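Local structure of increased recombination centers protein 6 (3UC9) at residues K29-S34 with N101-I106; I107-I112 with V137-E142; Q123-A128 with N157-V162. The protein acts as a clathrin coat accessory factor related to small G proteins, and takes part in gross chromosomal rearrangements and telomere healing. All coordinates share one frame; numbering follows the deposited sequence.

Interaction 1: residues K29-S34 with N101-I106; sequences KILVLS and NVMAGI
A parallel strand pair at the centre of the mixed sheet joins Lys-29 to Val-102 and Met-103, then Ile-30 and Leu-31 to Gly-105 and Ile-106. Lys-29 N donates to Val-102 O (3.1 Å). The ladder then breaks step, because Lys-29 O receives two consecutive amides, Ala-104 N at 2.7 Å and Gly-105 N, weakly, at 3.3 Å. This is a beta bulge, coinciding with the corner the chain turns at Ala-104, and regular pairing resumes with Leu-31 N on Gly-105 O (3.1 Å). In the strand order, 29-35 and 103-110 occupy the places of the first and fourth strands of the small G protein fold, a Rossmann-like arrangement. On the face carrying Lys-29, Leu-31 and Ile-106, Met-103 curls across to Lys-29 and Leu-31 of the other strand: bends at chi2 (-51°) and chi3 (-53°) bring SD alongside Lys-29 CB and press CE on Leu-31 CB at 3.4 Å, a tight approach. Ile-106 CD1 reaches the same CB at 3.6 Å, flanking it with a second methyl. In Lys-29, chi1 (-42°) sets CG beside the backbone N and against Val-102 CG2 (3.5 Å), and a bend at chi2 carries the rest of the chain away to a salt bridge between NZ and Asp-75. Trp-87 and Phe-91 of helix 84-91 also pack on Leu-31.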
loop_
_atom_site.group_PDB
_atom_site.type_symbol
_atom_site.label_atom_id
_atom_site.label_comp_id
_atom_site.label_asym_id
_atom_site.label_seq_id
_atom_site.Cartn_x
_atom_site.Cartn_y
_atom_site.Cartn_z
ATOM N N LYS A 29 2.139 -10.430 3.839
ATOM C CA LYS A 29 2.729 -9.936 2.608
ATOM C C LYS A 29 2.370 -8.458 2.433
ATOM O O LYS A 29 1.240 -8.030 2.710
ATOM C CB LYS A 29 2.273 -10.747 1.397
ATOM C CG LYS A 29 2.205 -12.257 1.579
ATOM C CD LYS A 29 3.471 -12.870 2.148
ATOM C CE LYS A 29 3.336 -14.373 2.349
ATOM N NZ LYS A 29 4.378 -14.945 3.264
ATOM N N ILE A 30 3.346 -7.676 1.997
ATOM C CA ILE A 30 3.092 -6.309 1.564
ATOM C C ILE A 30 3.530 -6.194 0.107
ATOM O O ILE A 30 4.682 -6.468 -0.229
ATOM C CB ILE A 30 3.813 -5.272 2.436
ATOM C CG1 ILE A 30 3.211 -5.264 3.846
ATOM C CG2 ILE A 30 3.686 -3.860 1.806
ATOM C CD1 ILE A 30 3.857 -4.247 4.780
ATOM N N LEU A 31 2.588 -5.837 -0.763
ATOM C CA LEU A 31 2.865 -5.651 -2.184
ATOM C C LEU A 31 3.077 -4.165 -2.454
ATOM O O LEU A 31 2.255 -3.334 -2.069
ATOM C CB LEU A 31 1.713 -6.195 -3.030
ATOM C CG LEU A 31 1.750 -6.195 -4.564
ATOM C CD1 LEU A 31 3.139 -6.101 -5.130
ATOM C CD2 LEU A 31 1.075 -7.477 -5.055
ATOM N N VAL A 32 4.192 -3.841 -3.101
ATOM C CA VAL A 32 4.450 -2.484 -3.561
ATOM C C VAL A 32 4.485 -2.524 -5.093
ATOM O O VAL A 32 5.312 -3.210 -5.684
ATOM C CB VAL A 32 5.751 -1.910 -2.997
ATOM C CG1 VAL A 32 5.903 -0.447 -3.425
ATOM C CG2 VAL A 32 5.784 -2.040 -1.457
ATOM N N LEU A 33 3.559 -1.797 -5.704
ATOM C CA LEU A 33 3.319 -1.811 -7.139
ATOM C C LEU A 33 3.476 -0.394 -7.700
ATOM O O LEU A 33 3.124 0.585 -7.033
ATOM C CB LEU A 33 1.897 -2.305 -7.405
ATOM C CG LEU A 33 1.365 -2.312 -8.842
ATOM C CD1 LEU A 33 2.037 -3.420 -9.638
ATOM C CD2 LEU A 33 -0.167 -2.452 -8.882
ATOM N N SER A 34 4.012 -0.291 -8.916
ATOM C CA SER A 34 3.951 0.955 -9.683
ATOM C C SER A 34 3.704 0.654 -11.146
ATOM O O SER A 34 4.033 -0.432 -11.620
ATOM C CB SER A 34 5.243 1.754 -9.537
ATOM O OG SER A 34 6.342 1.097 -10.152
ATOM N N ASN A 101 -5.559 -13.163 -0.208
ATOM C CA ASN A 101 -5.855 -13.434 1.199
ATOM C C ASN A 101 -4.646 -13.352 2.149
ATOM O O ASN A 101 -4.823 -13.233 3.368
ATOM C CB ASN A 101 -6.627 -14.753 1.341
ATOM C CG ASN A 101 -8.086 -14.637 0.874
ATOM O OD1 ASN A 101 -8.676 -15.612 0.383
ATOM N ND2 ASN A 101 -8.668 -13.453 1.017
ATOM N N VAL A 102 -3.426 -13.373 1.609
ATOM C CA VAL A 102 -2.234 -13.217 2.454
ATOM C C VAL A 102 -1.659 -11.797 2.442
ATOM O O VAL A 102 -0.668 -11.527 3.121
ATOM C CB VAL A 102 -1.133 -14.241 2.133
ATOM C CG1 VAL A 102 -1.631 -15.651 2.433
ATOM C CG2 VAL A 102 -0.639 -14.113 0.692
ATOM N N MET A 103 -2.323 -10.871 1.747
ATOM C CA MET A 103 -1.882 -9.478 1.715
ATOM C C MET A 103 -2.254 -8.701 2.989
ATOM O O MET A 103 -3.429 -8.439 3.264
ATOM C CB MET A 103 -2.478 -8.755 0.496
ATOM C CG MET A 103 -2.185 -9.428 -0.837
ATOM S SD MET A 103 -0.428 -9.794 -1.101
ATOM C CE MET A 103 0.236 -8.233 -0.808
ATOM N N ALA A 104 -1.242 -8.341 3.770
ATOM C CA ALA A 104 -1.405 -7.402 4.870
ATOM C C ALA A 104 -1.725 -6.019 4.301
ATOM O O ALA A 104 -2.564 -5.282 4.840
ATOM C CB ALA A 104 -0.147 -7.342 5.722
ATOM N N GLY A 105 -1.043 -5.657 3.218
ATOM C CA GLY A 105 -1.303 -4.380 2.574
ATOM C C GLY A 105 -0.823 -4.319 1.139
ATOM O O GLY A 105 0.002 -5.129 0.706
ATOM N N ILE A 106 -1.341 -3.326 0.424
ATOM C CA ILE A 106 -0.980 -3.051 -0.957
ATOM C C ILE A 106 -0.675 -1.580 -1.036
ATOM O O ILE A 106 -1.458 -0.788 -0.544
ATOM C CB ILE A 106 -2.141 -3.331 -1.924
ATOM C CG1 ILE A 106 -2.678 -4.761 -1.748
ATOM C CG2 ILE A 106 -1.666 -3.137 -3.359
ATOM C CD1 ILE A 106 -1.732 -5.809 -2.143
#

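Interaction 2: residues I107-I112 with V137-E142; sequences ILITDI and VNVNEE. Unlike the reference sequence in segment 137-142: Val-137 (reference Ala).
One amide oxygen, Asn-138 OD1, links the start of helix 112-115 to the loop after strand 133-138: it takes a nearly straight bond from Ile-112 N (3.1 Å, 172° at the hydrogen) and a weak one from Asn-140 N. Such grips tie two adjacent parallel strands of the G-protein-like sheet, 103-110 and 133-138, at their C-terminal ends; in small G proteins the corresponding fifth strand leads into the NKxD motif. Upstream the ladder is regular, with Val-137 N on Leu-108 O (2.7 Å), Thr-110 N on Val-137 O, and Val-139 N on Thr-110 O. Ile-109 and Val-137 run side by side on one face, and a bend at the second torsion of Ile-109 brings CD1 onto Val-137 CB at a tight 3.4 Å, while Ile-107 CG2 meets Val-137 CG2. Ile-112 crosses Asn-138 at about a right angle, its CG1 close to OD1. The Asn-138 amide is held at its other end too, as ND2 donates to Asn-140 O and to Asn-167 OD1. Asp-111, the N-cap of the following helix, adds a side-chain link. Its carboxylate and the Asn-140 amide stand 84° apart, and Asn-140 ND2 comes in 36° above the carboxylate plane to reach Asp-111 OD1 at 3.0 Å.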
loop_
_atom_site.group_PDB
_atom_site.type_symbol
_atom_site.label_atom_id
_atom_site.label_comp_id
_atom_site.label_asym_id
_atom_site.label_seq_id
_atom_site.Cartn_x
_atom_site.Cartn_y
_atom_site.Cartn_z
ATOM N N ILE A 107 0.471 -1.230 -1.621
ATOM C CA ILE A 107 0.875 0.168 -1.791
ATOM C C ILE A 107 1.096 0.386 -3.282
ATOM O O ILE A 107 1.907 -0.300 -3.900
ATOM C CB ILE A 107 2.172 0.521 -1.000
ATOM C CG1 ILE A 107 2.000 0.218 0.489
ATOM C CG2 ILE A 107 2.527 1.995 -1.184
ATOM C CD1 ILE A 107 3.291 0.382 1.344
ATOM N N LEU A 108 0.354 1.329 -3.855
ATOM C CA LEU A 108 0.488 1.675 -5.253
ATOM C C LEU A 108 1.174 3.033 -5.358
ATOM O O LEU A 108 0.750 4.007 -4.717
ATOM C CB LEU A 108 -0.889 1.698 -5.924
ATOM C CG LEU A 108 -0.936 2.234 -7.352
ATOM C CD1 LEU A 108 -0.152 1.328 -8.290
ATOM C CD2 LEU A 108 -2.373 2.400 -7.822
ATOM N N ILE A 109 2.250 3.076 -6.140
ATOM C CA ILE A 109 3.009 4.294 -6.387
ATOM C C ILE A 109 2.688 4.744 -7.813
ATOM O O ILE A 109 3.032 4.054 -8.759
ATOM C CB ILE A 109 4.529 4.049 -6.272
ATOM C CG1 ILE A 109 4.900 3.387 -4.936
ATOM C CG2 ILE A 109 5.286 5.354 -6.448
ATOM C CD1 ILE A 109 4.566 4.206 -3.747
ATOM N N THR A 110 2.044 5.897 -7.968
ATOM C CA THR A 110 1.618 6.334 -9.293
ATOM C C THR A 110 1.353 7.830 -9.376
ATOM O O THR A 110 1.449 8.556 -8.386
ATOM C CB THR A 110 0.344 5.567 -9.765
ATOM O OG1 THR A 110 0.141 5.775 -11.173
ATOM C CG2 THR A 110 -0.882 6.026 -8.999
ATOM N N ASP A 111 1.060 8.280 -10.587
ATOM C CA ASP A 111 0.584 9.641 -10.825
ATOM C C ASP A 111 -0.922 9.495 -10.888
ATOM O O ASP A 111 -1.432 8.987 -11.864
ATOM C CB ASP A 111 1.149 10.178 -12.143
ATOM C CG ASP A 111 0.543 11.509 -12.557
ATOM O OD1 ASP A 111 -0.457 11.955 -11.960
ATOM O OD2 ASP A 111 1.078 12.116 -13.500
ATOM N N ILE A 112 -1.633 9.909 -9.840
ATOM C CA ILE A 112 -3.064 9.606 -9.764
ATOM C C ILE A 112 -3.913 10.386 -10.767
ATOM O O ILE A 112 -5.032 9.977 -11.069
ATOM C CB ILE A 112 -3.655 9.763 -8.329
ATOM C CG1 ILE A 112 -3.690 11.229 -7.892
ATOM C CG2 ILE A 112 -2.879 8.911 -7.342
ATOM C CD1 ILE A 112 -4.430 11.446 -6.586
ATOM N N VAL A 137 -0.205 6.060 -3.299
ATOM C CA VAL A 137 0.820 7.072 -3.133
ATOM C C VAL A 137 0.925 7.870 -4.416
ATOM O O VAL A 137 1.311 7.341 -5.453
ATOM C CB VAL A 137 2.174 6.437 -2.788
ATOM C CG1 VAL A 137 3.248 7.517 -2.668
ATOM C CG2 VAL A 137 2.079 5.619 -1.503
ATOM N N ASN A 138 0.550 9.141 -4.354
ATOM C CA ASN A 138 0.669 10.023 -5.490
ATOM C C ASN A 138 2.018 10.733 -5.557
ATOM O O ASN A 138 2.417 11.409 -4.604
ATOM C CB ASN A 138 -0.410 11.092 -5.464
ATOM C CG ASN A 138 -0.230 12.100 -6.577
ATOM O OD1 ASN A 138 -0.258 11.740 -7.758
ATOM N ND2 ASN A 138 0.010 13.360 -6.211
ATOM N N VAL A 139 2.675 10.624 -6.707
ATOM C CA VAL A 139 3.970 11.260 -6.932
ATOM C C VAL A 139 3.867 12.505 -7.826
ATOM O O VAL A 139 4.861 13.204 -8.009
ATOM C CB VAL A 139 4.996 10.276 -7.538
ATOM C CG1 VAL A 139 5.195 9.084 -6.619
ATOM C CG2 VAL A 139 4.578 9.834 -8.943
ATOM N N ASN A 140 2.679 12.787 -8.368
ATOM C CA ASN A 140 2.431 14.016 -9.136
ATOM C C ASN A 140 2.427 15.246 -8.220
ATOM O O ASN A 140 1.492 15.459 -7.447
ATOM C CB ASN A 140 1.106 13.927 -9.916
ATOM C CG ASN A 140 0.885 15.118 -10.870
ATOM O OD1 ASN A 140 1.493 16.174 -10.712
ATOM N ND2 ASN A 140 0.006 14.939 -11.863
ATOM N N GLU A 141 3.465 16.069 -8.345
ATOM C CA GLU A 141 3.690 17.174 -7.411
ATOM C C GLU A 141 2.707 18.341 -7.572
ATOM O O GLU A 141 2.675 19.240 -6.729
ATOM C CB GLU A 141 5.145 17.659 -7.521
ATOM C CG GLU A 141 6.164 16.525 -7.302
ATOM C CD GLU A 141 7.570 17.005 -6.969
ATOM O OE1 GLU A 141 7.853 18.208 -7.145
ATOM O OE2 GLU A 141 8.394 16.168 -6.522
ATOM N N GLU A 142 1.899 18.323 -8.634
ATOM C CA GLU A 142 0.881 19.358 -8.854
ATOM C C GLU A 142 -0.401 19.119 -8.048
ATOM O O GLU A 142 -1.241 20.013 -7.948
ATOM C CB GLU A 142 0.534 19.465 -10.345
ATOM C CG GLU A 142 -0.080 20.812 -10.757
ATOM C CD GLU A 142 -0.574 20.825 -12.200
ATOM O OE1 GLU A 142 0.184 20.395 -13.102
ATOM O OE2 GLU A 142 -1.721 21.271 -12.434
#

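Interaction 3: residues Q123-A128 with N157-V162; sequences QFMIAA and NAFTNV
Met-125, on the last turn of helix 121-127, faces Phe-159 and Asn-161 of the loop that leads from helix 145-155 into the edge strand 163-167. The contact is helix-on-loop packing on one flank of the Rossmann-like fold. It joins the second helix of the connection between strands 103-110 and 133-138 to the end of the next crossover. No hydrogen bond passes directly between the two segments, and the shapes of the side chains carry the fit. CB of Met-125 lies over the middle of the Phe-159 ring, 3.5 Å from its centroid and 13° off the normal, a CH-pi contact. CG of Met-125 follows over the same ring, 3.9 Å from Phe-159 CE2. Beyond CG the methionine bends at chi2 (-49°) and again at chi3 (-55°), which turns its end from the ring toward Asn-161; the modelled closeness of that methyl to the amide is doubtful. Next in sequence, Ile-126 approaches the same ring from a different direction. Its CB points away from the loop, but a bent chain returns CD1 to the ring edge, in plane, 3.6 Å from Phe-159 CE1. Phe-159 thus meets a methylene over one face and a methyl at its rim. Ala-128 is the first residue to leave the helix, and its CB comes no nearer to the loop than 4.5 Å, at Asn-161 ND2. That amide is fixed mainly by the backbone and by Arg-130: ND2 donates to the carbonyls of His-129 and Thr-132. Arg-130 spans the two segments, its NH2 bonded both to Met-125 O and to Asn-161 OD1.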
loop_
_atom_site.group_PDB
_atom_site.type_symbol
_atom_site.label_atom_id
_atom_site.label_comp_id
_atom_site.label_asym_id
_atom_site.label_seq_id
_atom_site.Cartn_x
_atom_site.Cartn_y
_atom_site.Cartn_z
ATOM N N GLN A 123 -14.161 -2.056 -7.406
ATOM C CA GLN A 123 -14.022 -3.441 -7.828
ATOM C C GLN A 123 -12.808 -4.136 -7.191
ATOM O O GLN A 123 -12.872 -5.314 -6.855
ATOM C CB GLN A 123 -13.895 -3.500 -9.341
ATOM C CG GLN A 123 -15.164 -3.157 -10.052
ATOM C CD GLN A 123 -14.961 -3.133 -11.542
ATOM O OE1 GLN A 123 -15.222 -4.121 -12.224
ATOM N NE2 GLN A 123 -14.454 -2.010 -12.055
ATOM N N PHE A 124 -11.708 -3.406 -7.055
ATOM C CA PHE A 124 -10.524 -3.927 -6.388
ATOM C C PHE A 124 -10.838 -4.308 -4.941
ATOM O O PHE A 124 -10.477 -5.399 -4.483
ATOM C CB PHE A 124 -9.408 -2.891 -6.408
ATOM C CG PHE A 124 -8.107 -3.386 -5.823
ATOM C CD1 PHE A 124 -7.244 -4.169 -6.574
ATOM C CD2 PHE A 124 -7.749 -3.072 -4.524
ATOM C CE1 PHE A 124 -6.046 -4.626 -6.036
ATOM C CE2 PHE A 124 -6.556 -3.521 -3.983
ATOM C CZ PHE A 124 -5.706 -4.303 -4.739
ATOM N N MET A 125 -11.494 -3.399 -4.225
ATOM C CA MET A 125 -11.787 -3.622 -2.808
ATOM C C MET A 125 -12.778 -4.764 -2.598
ATOM O O MET A 125 -12.643 -5.524 -1.652
ATOM C CB MET A 125 -12.295 -2.337 -2.153
ATOM C CG MET A 125 -11.289 -1.212 -2.131
ATOM S SD MET A 125 -9.644 -1.617 -1.528
ATOM C CE MET A 125 -10.068 -2.291 0.074
ATOM N N ILE A 126 -13.766 -4.904 -3.480
ATOM C CA ILE A 126 -14.675 -6.052 -3.404
ATOM C C ILE A 126 -13.906 -7.383 -3.375
ATOM O O ILE A 126 -14.277 -8.307 -2.640
ATOM C CB ILE A 126 -15.700 -6.071 -4.579
ATOM C CG1 ILE A 126 -16.642 -4.861 -4.525
ATOM C CG2 ILE A 126 -16.517 -7.356 -4.573
ATOM C CD1 ILE A 126 -17.251 -4.594 -3.179
ATOM N N ALA A 127 -12.843 -7.477 -4.168
ATOM C CA ALA A 127 -12.053 -8.702 -4.285
ATOM C C ALA A 127 -11.033 -8.853 -3.153
ATOM O O ALA A 127 -10.602 -9.966 -2.863
ATOM C CB ALA A 127 -11.334 -8.751 -5.656
ATOM N N ALA A 128 -10.628 -7.741 -2.541
ATOM C CA ALA A 128 -9.580 -7.761 -1.511
ATOM C C ALA A 128 -10.080 -8.446 -0.238
ATOM O O ALA A 128 -11.280 -8.439 0.071
ATOM C CB ALA A 128 -9.099 -6.337 -1.167
ATOM N N ASN A 157 -13.601 5.495 4.681
ATOM C CA ASN A 157 -14.587 4.722 5.447
ATOM C C ASN A 157 -15.543 3.916 4.563
ATOM O O ASN A 157 -16.590 3.458 5.030
ATOM C CB ASN A 157 -15.361 5.651 6.393
ATOM C CG ASN A 157 -15.691 6.988 5.756
ATOM O OD1 ASN A 157 -16.109 7.051 4.593
ATOM N ND2 ASN A 157 -15.492 8.068 6.509
ATOM N N ALA A 158 -15.166 3.719 3.301
ATOM C CA ALA A 158 -16.002 3.015 2.322
ATOM C C ALA A 158 -16.040 1.502 2.561
ATOM O O ALA A 158 -17.026 0.835 2.209
ATOM C CB ALA A 158 -15.509 3.315 0.894
ATOM N N PHE A 159 -14.976 0.973 3.164
ATOM C CA PHE A 159 -14.829 -0.462 3.392
ATOM C C PHE A 159 -14.283 -0.746 4.797
ATOM O O PHE A 159 -13.832 0.158 5.508
ATOM C CB PHE A 159 -13.886 -1.076 2.341
ATOM C CG PHE A 159 -14.487 -1.190 0.961
ATOM C CD1 PHE A 159 -15.144 -2.350 0.568
ATOM C CD2 PHE A 159 -14.373 -0.150 0.055
ATOM C CE1 PHE A 159 -15.689 -2.466 -0.694
ATOM C CE2 PHE A 159 -14.923 -0.255 -1.215
ATOM C CZ PHE A 159 -15.583 -1.415 -1.587
ATOM N N THR A 160 -14.317 -2.012 5.200
ATOM C CA THR A 160 -13.635 -2.425 6.428
ATOM C C THR A 160 -12.156 -1.995 6.384
ATOM O O THR A 160 -11.565 -1.620 7.405
ATOM C CB THR A 160 -13.690 -3.965 6.613
ATOM O OG1 THR A 160 -13.262 -4.596 5.403
ATOM C CG2 THR A 160 -15.103 -4.441 6.958
ATOM N N ASN A 161 -11.563 -2.073 5.196
ATOM C CA ASN A 161 -10.137 -1.809 4.990
ATOM C C ASN A 161 -9.730 -0.376 5.277
ATOM O O ASN A 161 -10.512 0.552 5.052
ATOM C CB ASN A 161 -9.767 -2.081 3.531
ATOM C CG ASN A 161 -10.259 -3.407 3.040
ATOM O OD1 ASN A 161 -11.461 -3.607 2.826
ATOM N ND2 ASN A 161 -9.343 -4.319 2.828
ATOM N N VAL A 162 -8.506 -0.199 5.768
ATOM C CA VAL A 162 -7.881 1.114 5.806
ATOM C C VAL A 162 -7.476 1.439 4.374
ATOM O O VAL A 162 -6.706 0.697 3.754
ATOM C CB VAL A 162 -6.650 1.130 6.731
ATOM C CG1 VAL A 162 -5.891 2.466 6.613
ATOM C CG2 VAL A 162 -7.078 0.849 8.179
#

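In the fold
Strand 103-110 is the common thread: its first half pairs with 29-34 in interaction 1, its second half with 137-142 in interaction 2. The two centres lie about 17 Å apart in one sheet, and they touch where Leu-31 O and Leu-33 O probably accept from Ile-107 N and Ile-109 N. Interaction 1 closes before the others open, whereas interactions 2 and 3 alternate along the chain, with helix 121-127 preceding strand 133-138. Interaction 3 has its centre about 14 Å from that of interaction 1 and about 19 Å from that of interaction 2; Phe-124 reaches Ile-106. Interactions 1 and 2 thus join neighbouring parallel strands within the G-protein-like sheet, while interaction 3 packs a helix end against a loop on its flank.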